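Local coordinates for DNA methyltransferase (Nicotiana tabacum, PDB 4ONQ), which probably methylates cytosine at C5 in DNA, as a plant de novo methyltransferase of the DRM type, here represented by its catalytic domain with bound sinefungin, at residues A[290-295]-A[342-347]. The protein carries 5 engineered substitutions. Numbering follows the deposited sequence.
Sequences QQLNGD and VRILDL
R343 reaches from helix 337-352 to the loop ahead of helix 294-304, its CG anti to the backbone N (chi1 -171°) and its chain bent at chi3. The bend brings NH2 to the backbone O of L292 at 2.8 Å. That oxygen lies in the guanidinium plane, but the bond is bent (N-H...O 142°) and the donor stands above the carbonyl plane. NH2 also bonds V289 O, so one long side chain ending in a flat, donor-rich guanidinium ties two loop carbonyls to the helix. A serine here would lack that group, and the loop would probably be less firmly held. The Q290 side chain crosses that of R343 at about a right angle, amide and guanidinium planes 42° apart, OE1 3.7 Å from NH1. In this class I, Rossmann-like methyltransferase fold, the loop leads from edge strand 282-286 into helix 294-304. Next along helix 337-352, I344 extends CD1 crosswise to L292, 3.6 Å from both its CB and CD1; these branched apolar chains suit a buried site shared with L236 of strand 231-236. One turn on from R343, L347 sets CD2 3.8 Å from CA of G294, where the absence of a side chain permits the close approach. N293 OD1 accepts the R296 backbone N-H, its short amide capping helix 294-304.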
# COMPACT_ATOMS: atom_id res chain seq x y z
N GLN A 290 -11.53 -7.22 17.25
CA GLN A 290 -12.69 -7.80 17.88
C GLN A 290 -12.92 -7.22 19.25
O GLN A 290 -13.92 -7.47 19.88
CB GLN A 290 -12.52 -9.29 18.01
CG GLN A 290 -13.82 -10.03 18.13
CD GLN A 290 -14.52 -10.21 16.79
OE1 GLN A 290 -15.75 -10.10 16.71
NE2 GLN A 290 -13.75 -10.51 15.75
N GLN A 291 -11.98 -6.43 19.70
CA GLN A 291 -12.12 -5.76 20.99
C GLN A 291 -12.67 -4.34 20.85
O GLN A 291 -12.81 -3.61 21.83
CB GLN A 291 -10.80 -5.78 21.78
CG GLN A 291 -9.81 -4.68 21.42
CD GLN A 291 -8.52 -4.79 22.22
OE1 GLN A 291 -7.42 -4.75 21.66
NE2 GLN A 291 -8.65 -4.93 23.53
N LEU A 292 -12.98 -3.95 19.61
CA LEU A 292 -13.65 -2.68 19.36
C LEU A 292 -15.16 -2.87 19.25
O LEU A 292 -15.69 -3.01 18.15
CB LEU A 292 -13.15 -2.03 18.07
CG LEU A 292 -11.79 -1.34 18.06
CD1 LEU A 292 -11.57 -0.70 16.71
CD2 LEU A 292 -11.69 -0.31 19.16
N ASN A 293 -15.84 -2.88 20.39
CA ASN A 293 -17.30 -2.95 20.40
C ASN A 293 -17.94 -1.57 20.29
O ASN A 293 -17.25 -0.56 20.22
CB ASN A 293 -17.80 -3.67 21.65
CG ASN A 293 -16.91 -3.46 22.85
OD1 ASN A 293 -16.92 -2.39 23.47
ND2 ASN A 293 -16.12 -4.47 23.19
N GLY A 294 -19.27 -1.54 20.27
CA GLY A 294 -20.01 -0.29 20.18
C GLY A 294 -19.73 0.61 21.37
O GLY A 294 -19.69 1.84 21.24
N ASP A 295 -19.53 -0.00 22.53
CA ASP A 295 -19.24 0.73 23.75
C ASP A 295 -17.86 1.41 23.68
O ASP A 295 -17.72 2.59 23.99
CB ASP A 295 -19.30 -0.21 24.95
CG ASP A 295 -20.60 -1.00 25.00
OD1 ASP A 295 -20.75 -1.96 24.21
OD2 ASP A 295 -21.47 -0.66 25.82
N VAL A 342 -16.35 -4.01 8.25
CA VAL A 342 -17.69 -3.53 7.95
C VAL A 342 -18.49 -3.23 9.22
O VAL A 342 -19.11 -2.16 9.34
CB VAL A 342 -18.45 -4.54 7.08
CG1 VAL A 342 -19.89 -4.08 6.83
CG2 VAL A 342 -17.72 -4.75 5.77
N ARG A 343 -18.47 -4.17 10.16
CA ARG A 343 -19.15 -4.02 11.44
C ARG A 343 -18.71 -2.73 12.12
O ARG A 343 -19.53 -1.94 12.58
CB ARG A 343 -18.82 -5.21 12.35
CG ARG A 343 -19.63 -5.27 13.63
CD ARG A 343 -18.98 -6.19 14.66
NE ARG A 343 -17.99 -5.48 15.47
CZ ARG A 343 -16.71 -5.83 15.57
NH1 ARG A 343 -16.26 -6.89 14.92
NH2 ARG A 343 -15.89 -5.12 16.33
N ILE A 344 -17.40 -2.53 12.16
CA ILE A 344 -16.84 -1.36 12.84
C ILE A 344 -17.17 -0.05 12.14
O ILE A 344 -17.56 0.93 12.79
CB ILE A 344 -15.33 -1.52 13.07
CG1 ILE A 344 -15.09 -2.64 14.08
CG2 ILE A 344 -14.70 -0.22 13.53
CD1 ILE A 344 -13.69 -2.71 14.58
N LEU A 345 -17.03 -0.02 10.82
CA LEU A 345 -17.37 1.17 10.05
C LEU A 345 -18.83 1.53 10.30
O LEU A 345 -19.17 2.69 10.55
CB LEU A 345 -17.12 0.95 8.55
CG LEU A 345 -17.67 2.02 7.60
CD1 LEU A 345 -17.15 3.41 7.97
CD2 LEU A 345 -17.31 1.69 6.16
N ASP A 346 -19.70 0.52 10.28
CA ASP A 346 -21.11 0.74 10.50
C ASP A 346 -21.39 1.28 11.91
O ASP A 346 -22.18 2.22 12.07
CB ASP A 346 -21.92 -0.53 10.24
CG ASP A 346 -23.40 -0.25 10.11
OD1 ASP A 346 -24.16 -0.61 11.04
OD2 ASP A 346 -23.81 0.36 9.09
N LEU A 347 -20.75 0.70 12.92
CA LEU A 347 -20.88 1.21 14.28
C LEU A 347 -20.50 2.69 14.36
O LEU A 347 -21.22 3.50 14.96
CB LEU A 347 -20.04 0.39 15.26
CG LEU A 347 -20.60 -0.95 15.74
CD1 LEU A 347 -19.50 -1.81 16.33
CD2 LEU A 347 -21.70 -0.71 16.77